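Long-range contacts in variant surface glycoprotein MITat 1.13 (Trypanosoma brucei, PDB 6Z8G), which probably forms the dense glycoprotein coat on the parasite surface, whose antigenic switching lets the trypanosome evade the immune response of its host: residues G36-L41 against V122-H127; R40-L45 against S114-A119; H181-P186 against A267-R272. All coordinates share one frame; numbering follows the deposited sequence.

How the interactions relate
Interactions 1 and 2 are successive levels of one antiparallel pairing, helix 34-75 against helix 78-129; their centres lie about 9 Å apart, their segments overlap at Arg40 and Leu41, and Leu41 packs in both. Interaction 3 comes later in the chain and joins the loop before strand 194-203 to helix 260-273, its centre about 18 Å from that of interaction 1 and 12 Å from that of interaction 2. Two salt bridges tie it to the first helix: Arg40 NH1 to Glu185 OE2 and Arg44 NE to Glu182 OE2, each 2.8 Å. The long hairpin thus carries the loop on one flank, while interactions 1 and 2 also reach the second subunit of the dimer.

Interaction 1 of 3, residues G36-L41 against V122-H127; sequences GCKSRL and VYNTLH. With NAG (2-acetamido-2-deoxy-beta-D-glucopyranose), chain C; MAN (alpha-D-mannopyranose), chain D.
Three groups grip Lys38 NZ: Asn124 OD1, the N-acetylglucosamine of chain C and, by a salt bridge, the carboxylate of Glu118 of the second subunit. Lys38 NZ donates a 2.7 Å hydrogen bond to Asn124 OD1, in the carbonyl plane and on a lone pair, with a C=O...N angle of 132°. The hydrogen bond from Lys38 NZ to NAG O7 of chain C measures 3.1 Å. Lys38 gets there by an extended chain with CG anti to the backbone N (chi1 172°). The same Glu118 accepts a hydrogen bond from Asn124 ND2, which probably steadies the buried charge.

Beneath this polar layer, the Tyr123 ring lies against Cys37. Cys37 CB sits over one face in a CH-pi contact, 3.6 Å from the ring centroid, while SG, disulfide-bonded to Cys31, approaches obliquely at 4.8 Å from that centroid. Leu41 CD2 meets the ring edge, 4.0 Å from Tyr123 CE2. The phenol hydroxyl is hydrogen-bonded to Ala189 O, which anchors the far end of the ring.

The short helical axes run 9.5 Å apart at 157°, at a level where a glycan and the second subunit also meet the long antiparallel helical hairpin characteristic of A-type variant surface glycoprotein N-terminal domains.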
loop_
_atom_site.group_PDB
_atom_site.type_symbol
_atom_site.label_atom_id
_atom_site.label_comp_id
_atom_site.label_asym_id
_atom_site.label_seq_id
_atom_site.Cartn_x
_atom_site.Cartn_y
_atom_site.Cartn_z
ATOM N N GLY B 36 -2.356 -13.928 17.614
ATOM C CA GLY B 36 -0.976 -14.229 17.268
ATOM C C GLY B 36 -0.732 -14.292 15.774
ATOM O O GLY B 36 0.304 -13.831 15.285
ATOM N N CYS B 37 -1.677 -14.867 15.032
ATOM C CA CYS B 37 -1.543 -14.942 13.580
ATOM C C CYS B 37 -1.564 -13.565 12.951
ATOM O O CYS B 37 -0.791 -13.287 12.027
ATOM C CB CYS B 37 -2.667 -15.769 12.973
ATOM S SG CYS B 37 -2.488 -17.587 13.313
ATOM N N LYS B 38 -2.500 -12.720 13.382
ATOM C CA LYS B 38 -2.554 -11.350 12.887
ATOM C C LYS B 38 -1.282 -10.592 13.237
ATOM O O LYS B 38 -0.712 -9.892 12.394
ATOM C CB LYS B 38 -3.784 -10.655 13.460
ATOM C CG LYS B 38 -3.829 -9.182 13.151
ATOM C CD LYS B 38 -5.146 -8.553 13.607
ATOM C CE LYS B 38 -5.013 -7.023 13.538
ATOM N NZ LYS B 38 -6.269 -6.255 13.768
ATOM N N SER B 39 -0.816 -10.736 14.479
ATOM C CA SER B 39 0.388 -10.048 14.918
ATOM C C SER B 39 1.600 -10.492 14.115
ATOM O O SER B 39 2.374 -9.664 13.631
ATOM C CB SER B 39 0.613 -10.310 16.409
ATOM O OG SER B 39 1.847 -9.759 16.830
ATOM N N ARG B 40 1.768 -11.802 13.940
ATOM C CA ARG B 40 2.938 -12.296 13.222
ATOM C C ARG B 40 2.913 -11.853 11.769
ATOM O O ARG B 40 3.946 -11.462 11.212
ATOM C CB ARG B 40 3.015 -13.818 13.314
ATOM C CG ARG B 40 4.352 -14.349 12.827
ATOM C CD ARG B 40 4.347 -15.847 12.718
ATOM N NE ARG B 40 4.105 -16.501 14.004
ATOM C CZ ARG B 40 4.336 -17.793 14.230
ATOM N NH1 ARG B 40 4.816 -18.560 13.254
ATOM N NH2 ARG B 40 4.070 -18.319 15.420
ATOM N N LEU B 41 1.742 -11.926 11.135
ATOM C CA LEU B 41 1.630 -11.521 9.741
ATOM C C LEU B 41 2.005 -10.057 9.560
ATOM O O LEU B 41 2.733 -9.708 8.627
ATOM C CB LEU B 41 0.213 -11.774 9.253
ATOM C CG LEU B 41 0.112 -12.379 7.867
ATOM C CD1 LEU B 41 1.132 -13.506 7.684
ATOM C CD2 LEU B 41 -1.295 -12.904 7.682
ATOM N N VAL B 122 -9.779 -10.643 8.464
ATOM C CA VAL B 122 -10.442 -11.908 8.757
ATOM C C VAL B 122 -10.050 -12.410 10.138
ATOM O O VAL B 122 -10.879 -12.971 10.867
ATOM C CB VAL B 122 -10.141 -12.963 7.680
ATOM C CG1 VAL B 122 -10.795 -14.312 8.071
ATOM C CG2 VAL B 122 -10.628 -12.484 6.333
ATOM N N TYR B 123 -8.785 -12.235 10.514
ATOM C CA TYR B 123 -8.329 -12.685 11.828
ATOM C C TYR B 123 -9.025 -11.932 12.958
ATOM O O TYR B 123 -9.237 -12.494 14.037
ATOM C CB TYR B 123 -6.810 -12.560 11.934
ATOM C CG TYR B 123 -6.033 -13.704 11.276
ATOM C CD1 TYR B 123 -6.163 -15.024 11.725
ATOM C CD2 TYR B 123 -5.167 -13.462 10.218
ATOM C CE1 TYR B 123 -5.459 -16.067 11.132
ATOM C CE2 TYR B 123 -4.456 -14.489 9.617
ATOM C CZ TYR B 123 -4.593 -15.783 10.075
ATOM O OH TYR B 123 -3.860 -16.784 9.459
ATOM N N ASN B 124 -9.412 -10.680 12.720
ATOM C CA ASN B 124 -10.250 -9.966 13.673
ATOM C C ASN B 124 -11.488 -10.786 13.997
ATOM O O ASN B 124 -11.812 -11.008 15.164
ATOM C CB ASN B 124 -10.680 -8.608 13.102
ATOM C CG ASN B 124 -9.533 -7.605 12.993
ATOM O OD1 ASN B 124 -8.513 -7.714 13.668
ATOM N ND2 ASN B 124 -9.722 -6.599 12.145
ATOM N N THR B 125 -12.189 -11.219 12.975
ATOM C CA THR B 125 -13.396 -12.012 13.160
ATOM C C THR B 125 -13.101 -13.367 13.787
ATOM O O THR B 125 -13.807 -13.810 14.626
ATOM C CB THR B 125 -14.252 -12.155 11.895
ATOM O OG1 THR B 125 -13.620 -13.005 10.958
ATOM C CG2 THR B 125 -14.517 -10.868 11.283
ATOM N N LEU B 126 -12.038 -14.010 13.361
ATOM C CA LEU B 126 -11.646 -15.269 13.994
ATOM C C LEU B 126 -11.385 -15.081 15.481
ATOM O O LEU B 126 -11.651 -15.988 16.272
ATOM C CB LEU B 126 -10.415 -15.864 13.304
ATOM C CG LEU B 126 -10.631 -16.250 11.829
ATOM C CD1 LEU B 126 -9.380 -16.913 11.274
ATOM C CD2 LEU B 126 -11.817 -17.154 11.683
ATOM N N HIS B 127 -10.854 -13.916 15.879
ATOM C CA HIS B 127 -10.751 -13.579 17.295
ATOM C C HIS B 127 -12.128 -13.421 17.946
ATOM O O HIS B 127 -12.305 -13.823 19.095
ATOM C CB HIS B 127 -9.913 -12.312 17.492
ATOM C CG HIS B 127 -9.808 -11.877 18.924
ATOM N ND1 HIS B 127 -9.029 -12.538 19.849
ATOM C CD2 HIS B 127 -10.414 -10.867 19.598
ATOM C CE1 HIS B 127 -9.143 -11.946 21.025
ATOM N NE2 HIS B 127 -9.979 -10.931 20.900
HETATM C C1 NAG C . -8.069 -4.251 18.304
HETATM C C2 NAG C . -7.166 -5.377 18.790
HETATM C C3 NAG C . -6.924 -5.249 20.286
HETATM C C4 NAG C . -6.382 -3.865 20.615
HETATM C C5 NAG C . -7.320 -2.804 20.053
HETATM C C6 NAG C . -6.830 -1.387 20.251
HETATM C C7 NAG C . -7.298 -7.423 17.461
HETATM C C8 NAG C . -7.984 -8.734 17.255
HETATM N N2 NAG C . -7.741 -6.676 18.477
HETATM O O3 NAG C . -5.986 -6.242 20.686
HETATM O O4 NAG C . -6.328 -3.694 22.026
HETATM O O5 NAG C . -7.497 -2.998 18.641
HETATM O O6 NAG C . -6.203 -0.905 19.073
HETATM O O7 NAG C . -6.371 -7.051 16.739
HETATM C C1 MAN D . -1.646 -6.415 20.787
HETATM C C2 MAN D . -1.973 -6.922 19.384
HETATM C C3 MAN D . -2.071 -8.451 19.384
HETATM C C4 MAN D . -0.789 -9.049 19.896
HETATM C C5 MAN D . -0.530 -8.516 21.315
HETATM C C6 MAN D . 0.799 -9.015 21.918
HETATM O O2 MAN D . -0.860 -6.650 18.560
HETATM O O3 MAN D . -2.333 -8.971 18.103
HETATM O O4 MAN D . -0.900 -10.459 19.923
HETATM O O5 MAN D . -0.478 -7.078 21.256
HETATM O O6 MAN D . 0.817 -8.788 23.346
#

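Interaction 2 of 3, residues R40-L45 against S114-A119; sequences RLLKRL and SKIEEA. With NAG (2-acetamido-2-deoxy-beta-D-glucopyranose), chain E.
Leu41 and Leu45 close on Ile116 at different branches of its side chain. Leu41 CG lies 3.6 Å from Ile116 CD1, the two chains crossing at a slant, whereas Leu45 CD2 is 3.6 Å from Ile116 CG2, the two side chains running past each other in opposite directions. The first torsion of Ile116 (chi1 -67°) sends its branches apart, CG2 to Leu45 and CG1, with CD1 at its end, to Leu41. Leu42 reaches the same CG2 methyl with its CD2, 4.0 Å away. One turn further along helix 78-129, Ala119 CB touches Leu41 CD2 at 4.1 Å. No hydrogen bond crosses between the segments.

At the margin, Glu117 lays its carboxylate across Leu42, with OE2 3.7 Å from Leu42 CD2 and the two side chains roughly perpendicular. A bend at chi2 (-73°) brings the acid round to the leucine. Its OE2 also has a weak hydrogen bond to Ser114 of the second subunit. Glu118, on another side of the helix, accepts a hydrogen bond at OE2 from N2 of the N-acetylglucosamine of chain E, 3.1 Å away.

The segment axes lie 10.0 Å apart and run antiparallel at 163°. Helix 260-273 packs alongside, with Ala264 against Ile116 and Leu268 against Arg44, while Pro188 from the loop before strand 194-203 rests on Leu41; the second subunit approaches helix 78-129 beside Glu117 and Glu118.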
loop_
_atom_site.group_PDB
_atom_site.type_symbol
_atom_site.label_atom_id
_atom_site.label_comp_id
_atom_site.label_asym_id
_atom_site.label_seq_id
_atom_site.Cartn_x
_atom_site.Cartn_y
_atom_site.Cartn_z
ATOM N N ARG B 40 1.768 -11.802 13.940
ATOM C CA ARG B 40 2.938 -12.296 13.222
ATOM C C ARG B 40 2.913 -11.853 11.769
ATOM O O ARG B 40 3.946 -11.462 11.212
ATOM C CB ARG B 40 3.015 -13.818 13.314
ATOM C CG ARG B 40 4.352 -14.349 12.827
ATOM C CD ARG B 40 4.347 -15.847 12.718
ATOM N NE ARG B 40 4.105 -16.501 14.004
ATOM C CZ ARG B 40 4.336 -17.793 14.230
ATOM N NH1 ARG B 40 4.816 -18.560 13.254
ATOM N NH2 ARG B 40 4.070 -18.319 15.420
ATOM N N LEU B 41 1.742 -11.926 11.135
ATOM C CA LEU B 41 1.630 -11.521 9.741
ATOM C C LEU B 41 2.005 -10.057 9.560
ATOM O O LEU B 41 2.733 -9.708 8.627
ATOM C CB LEU B 41 0.213 -11.774 9.253
ATOM C CG LEU B 41 0.112 -12.379 7.867
ATOM C CD1 LEU B 41 1.132 -13.506 7.684
ATOM C CD2 LEU B 41 -1.295 -12.904 7.682
ATOM N N LEU B 42 1.551 -9.193 10.468
ATOM C CA LEU B 42 1.873 -7.777 10.357
ATOM C C LEU B 42 3.343 -7.522 10.658
ATOM O O LEU B 42 3.973 -6.684 10.008
ATOM C CB LEU B 42 0.971 -6.976 11.287
ATOM C CG LEU B 42 -0.494 -6.978 10.847
ATOM C CD1 LEU B 42 -1.384 -6.315 11.880
ATOM C CD2 LEU B 42 -0.636 -6.278 9.521
ATOM N N LYS B 43 3.921 -8.268 11.600
ATOM C CA LYS B 43 5.341 -8.115 11.896
ATOM C C LYS B 43 6.199 -8.534 10.717
ATOM O O LYS B 43 7.227 -7.907 10.444
ATOM C CB LYS B 43 5.730 -8.950 13.111
ATOM C CG LYS B 43 5.401 -8.325 14.455
ATOM C CD LYS B 43 5.756 -9.273 15.595
ATOM C CE LYS B 43 5.226 -8.757 16.930
ATOM N NZ LYS B 43 4.673 -7.367 16.799
ATOM N N ARG B 44 5.816 -9.618 10.042
ATOM C CA ARG B 44 6.517 -10.048 8.838
ATOM C C ARG B 44 6.386 -9.011 7.737
ATOM O O ARG B 44 7.366 -8.675 7.069
ATOM C CB ARG B 44 5.972 -11.389 8.348
ATOM C CG ARG B 44 6.234 -12.578 9.281
ATOM C CD ARG B 44 5.670 -13.849 8.699
ATOM N NE ARG B 44 6.280 -14.154 7.413
ATOM C CZ ARG B 44 5.722 -14.922 6.485
ATOM N NH1 ARG B 44 4.531 -15.472 6.714
ATOM N NH2 ARG B 44 6.354 -15.144 5.336
ATOM N N LEU B 45 5.171 -8.501 7.526
ATOM C CA LEU B 45 4.966 -7.468 6.511
ATOM C C LEU B 45 5.863 -6.257 6.760
ATOM O O LEU B 45 6.411 -5.677 5.821
ATOM C CB LEU B 45 3.497 -7.047 6.487
ATOM C CG LEU B 45 3.149 -5.879 5.566
ATOM C CD1 LEU B 45 3.558 -6.168 4.137
ATOM C CD2 LEU B 45 1.659 -5.571 5.629
ATOM N N SER B 114 -1.888 -5.191 0.538
ATOM C CA SER B 114 -3.318 -5.410 0.347
ATOM C C SER B 114 -3.728 -6.791 0.836
ATOM O O SER B 114 -4.726 -6.947 1.551
ATOM C CB SER B 114 -3.689 -5.257 -1.117
ATOM O OG SER B 114 -3.551 -3.908 -1.518
ATOM N N LYS B 115 -2.944 -7.812 0.483
ATOM C CA LYS B 115 -3.331 -9.176 0.824
ATOM C C LYS B 115 -3.140 -9.451 2.310
ATOM O O LYS B 115 -3.965 -10.131 2.934
ATOM C CB LYS B 115 -2.554 -10.142 -0.058
ATOM C CG LYS B 115 -2.954 -9.947 -1.515
ATOM C CD LYS B 115 -2.111 -10.766 -2.489
ATOM C CE LYS B 115 -2.819 -10.880 -3.848
ATOM N NZ LYS B 115 -2.311 -12.011 -4.698
ATOM N N ILE B 116 -2.078 -8.909 2.904
ATOM C CA ILE B 116 -1.873 -9.105 4.330
ATOM C C ILE B 116 -2.984 -8.429 5.126
ATOM O O ILE B 116 -3.536 -9.012 6.060
ATOM C CB ILE B 116 -0.484 -8.581 4.735
ATOM C CG1 ILE B 116 0.614 -9.459 4.104
ATOM C CG2 ILE B 116 -0.350 -8.505 6.268
ATOM C CD1 ILE B 116 1.141 -10.533 5.007
ATOM N N GLU B 117 -3.347 -7.203 4.759
ATOM C CA GLU B 117 -4.340 -6.487 5.554
ATOM C C GLU B 117 -5.730 -7.088 5.402
ATOM O O GLU B 117 -6.522 -7.048 6.354
ATOM C CB GLU B 117 -4.369 -5.007 5.186
ATOM C CG GLU B 117 -3.107 -4.265 5.524
ATOM C CD GLU B 117 -2.932 -4.031 7.007
ATOM O OE1 GLU B 117 -3.857 -4.400 7.786
ATOM O OE2 GLU B 117 -1.863 -3.481 7.388
ATOM N N GLU B 118 -6.065 -7.621 4.221
ATOM C CA GLU B 118 -7.323 -8.344 4.098
ATOM C C GLU B 118 -7.336 -9.571 5.005
ATOM O O GLU B 118 -8.340 -9.846 5.672
ATOM C CB GLU B 118 -7.569 -8.739 2.644
ATOM C CG GLU B 118 -8.868 -9.512 2.436
ATOM C CD GLU B 118 -9.180 -9.736 0.966
ATOM O OE1 GLU B 118 -8.462 -9.178 0.122
ATOM O OE2 GLU B 118 -10.143 -10.463 0.643
ATOM N N ALA B 119 -6.219 -10.305 5.070
ATOM C CA ALA B 119 -6.129 -11.442 5.981
ATOM C C ALA B 119 -6.269 -10.992 7.429
ATOM O O ALA B 119 -7.036 -11.581 8.190
ATOM C CB ALA B 119 -4.818 -12.206 5.783
HETATM C C1 NAG E . -10.084 -13.681 0.233
HETATM C C2 NAG E . -9.741 -13.284 -1.221
HETATM C C3 NAG E . -10.953 -12.671 -1.911
HETATM C C4 NAG E . -12.174 -13.571 -1.771
HETATM C C5 NAG E . -12.414 -13.859 -0.296
HETATM C C6 NAG E . -13.598 -14.762 -0.041
HETATM C C7 NAG E . -7.523 -12.533 -1.982
HETATM C C8 NAG E . -6.461 -11.477 -1.852
HETATM N N2 NAG E . -8.624 -12.350 -1.245
HETATM O O3 NAG E . -10.646 -12.446 -3.281
HETATM O O4 NAG E . -13.316 -12.903 -2.290
HETATM O O5 NAG E . -11.261 -14.518 0.246
HETATM O O6 NAG E . -13.884 -14.820 1.349
HETATM O O7 NAG E . -7.387 -13.507 -2.718
#

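Interaction 3 of 3, residues H181-P186 against A267-R272; sequences HEENEP and ALKAIR
A salt-bridge network, in which Arg272 is the hub between Glu182 and Glu183, fastens the loop before strand 194-203 to helix 260-273. Arg272 NH2 donates a 3.2 Å hydrogen bond to Glu183 OE1 at an N-H...O angle of 156°, and NE adds a weak bond to the same oxygen. OE1 lies at the edge of the guanidinium, in its plane, yet the donor comes from above the carboxylate plane, and the two planes stand 69° apart. Glu183 OE2 forms a long ion pair with Lys269 NZ, 3.8 Å away.

Both acids belong to a type I beta turn from Glu182 to Glu185, which presents consecutive side chains to the helix. Glu182 CB lies over one face of the guanidinium, toward its rim, 3.6 Å from Arg272 NH1, and Lys269 CA lies over the opposite face, also toward the rim. Bent at chi2 (-75°), Glu182 makes a 3.5 Å salt bridge from OE1 to Arg272 NH1, the carboxylate and guanidinium planes nearly perpendicular; OE1 is also 4.0 Å from Leu268 CD1. The hydroxyl of Tyr48, on helix 34-75, is hydrogen-bonded both to Glu182 OE1 and to Arg272 NH1, and Arg44 of that helix pairs with Glu182 OE2.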
loop_
_atom_site.group_PDB
_atom_site.type_symbol
_atom_site.label_atom_id
_atom_site.label_comp_id
_atom_site.label_asym_id
_atom_site.label_seq_id
_atom_site.Cartn_x
_atom_site.Cartn_y
_atom_site.Cartn_z
ATOM N N HIS B 181 14.978 -15.366 8.323
ATOM C CA HIS B 181 14.097 -16.394 8.829
ATOM C C HIS B 181 12.864 -16.604 7.950
ATOM O O HIS B 181 12.082 -17.520 8.222
ATOM C CB HIS B 181 13.692 -16.046 10.273
ATOM N N GLU B 182 12.681 -15.794 6.897
ATOM C CA GLU B 182 11.427 -15.819 6.146
ATOM C C GLU B 182 11.274 -17.086 5.319
ATOM O O GLU B 182 10.150 -17.586 5.162
ATOM C CB GLU B 182 11.317 -14.595 5.222
ATOM C CG GLU B 182 10.850 -13.332 5.911
ATOM C CD GLU B 182 9.368 -13.359 6.218
ATOM O OE1 GLU B 182 8.563 -13.187 5.275
ATOM O OE2 GLU B 182 9.007 -13.563 7.398
ATOM N N GLU B 183 12.374 -17.610 4.770
ATOM C CA GLU B 183 12.247 -18.787 3.916
ATOM C C GLU B 183 11.703 -19.987 4.686
ATOM O O GLU B 183 11.010 -20.829 4.107
ATOM C CB GLU B 183 13.574 -19.124 3.230
ATOM C CG GLU B 183 13.368 -19.994 1.962
ATOM C CD GLU B 183 12.406 -19.354 0.916
ATOM O OE1 GLU B 183 12.588 -18.164 0.522
ATOM O OE2 GLU B 183 11.458 -20.056 0.493
ATOM N N ASN B 184 11.987 -20.090 5.976
ATOM C CA ASN B 184 11.548 -21.252 6.735
ATOM C C ASN B 184 10.221 -21.022 7.453
ATOM O O ASN B 184 9.731 -21.935 8.126
ATOM C CB ASN B 184 12.625 -21.647 7.763
ATOM C CG ASN B 184 13.946 -22.046 7.110
ATOM O OD1 ASN B 184 13.979 -22.619 6.013
ATOM N ND2 ASN B 184 15.051 -21.724 7.781
ATOM N N GLU B 185 9.627 -19.842 7.316
ATOM C CA GLU B 185 8.386 -19.530 8.012
ATOM C C GLU B 185 7.228 -20.391 7.494
ATOM O O GLU B 185 7.013 -20.476 6.280
ATOM C CB GLU B 185 8.084 -18.035 7.844
ATOM C CG GLU B 185 6.849 -17.542 8.583
ATOM C CD GLU B 185 6.995 -17.668 10.087
ATOM O OE1 GLU B 185 8.148 -17.587 10.570
ATOM O OE2 GLU B 185 5.963 -17.841 10.781
ATOM N N PRO B 186 6.451 -21.019 8.370
ATOM C CA PRO B 186 5.314 -21.822 7.893
ATOM C C PRO B 186 4.168 -20.938 7.419
ATOM O O PRO B 186 4.113 -19.741 7.709
ATOM C CB PRO B 186 4.911 -22.645 9.124
ATOM C CG PRO B 186 5.432 -21.857 10.294
ATOM C CD PRO B 186 6.697 -21.191 9.812
ATOM N N ALA B 267 2.445 -13.635 -1.261
ATOM C CA ALA B 267 2.828 -12.300 -1.711
ATOM C C ALA B 267 4.127 -11.834 -1.050
ATOM O O ALA B 267 4.923 -11.121 -1.680
ATOM C CB ALA B 267 1.694 -11.304 -1.456
ATOM N N LEU B 268 4.379 -12.236 0.201
ATOM C CA LEU B 268 5.670 -11.922 0.799
ATOM C C LEU B 268 6.789 -12.663 0.083
ATOM O O LEU B 268 7.857 -12.092 -0.166
ATOM C CB LEU B 268 5.668 -12.273 2.281
ATOM C CG LEU B 268 4.674 -11.499 3.162
ATOM C CD1 LEU B 268 4.782 -11.977 4.618
ATOM C CD2 LEU B 268 4.852 -9.979 3.054
ATOM N N LYS B 269 6.562 -13.931 -0.265
ATOM C CA LYS B 269 7.578 -14.660 -1.012
ATOM C C LYS B 269 7.819 -14.040 -2.387
ATOM O O LYS B 269 8.954 -14.065 -2.882
ATOM C CB LYS B 269 7.214 -16.141 -1.165
ATOM C CG LYS B 269 8.406 -16.895 -1.753
ATOM C CD LYS B 269 8.193 -18.362 -1.971
ATOM C CE LYS B 269 9.410 -18.955 -2.689
ATOM N NZ LYS B 269 9.389 -20.454 -2.641
ATOM N N ALA B 270 6.777 -13.484 -3.020
ATOM C CA ALA B 270 6.927 -12.875 -4.338
ATOM C C ALA B 270 7.944 -11.733 -4.339
ATOM O O ALA B 270 8.633 -11.513 -5.344
ATOM C CB ALA B 270 5.578 -12.365 -4.823
ATOM N N ILE B 271 8.026 -10.977 -3.239
ATOM C CA ILE B 271 9.032 -9.927 -3.111
ATOM C C ILE B 271 10.425 -10.540 -3.106
ATOM O O ILE B 271 11.327 -10.092 -3.829
ATOM C CB ILE B 271 8.772 -9.106 -1.837
ATOM C CG1 ILE B 271 7.379 -8.462 -1.894
ATOM C CG2 ILE B 271 9.868 -8.047 -1.618
ATOM C CD1 ILE B 271 6.963 -7.855 -0.563
ATOM N N ARG B 272 10.616 -11.584 -2.288
ATOM C CA ARG B 272 11.927 -12.213 -2.201
ATOM C C ARG B 272 12.302 -12.854 -3.525
ATOM O O ARG B 272 13.425 -12.667 -4.009
ATOM C CB ARG B 272 11.945 -13.245 -1.073
ATOM C CG ARG B 272 11.571 -12.674 0.292
ATOM C CD ARG B 272 11.854 -13.642 1.448
ATOM N NE ARG B 272 11.354 -15.014 1.259
ATOM C CZ ARG B 272 10.157 -15.468 1.642
ATOM N NH1 ARG B 272 9.259 -14.675 2.233
ATOM N NH2 ARG B 272 9.856 -16.741 1.435
#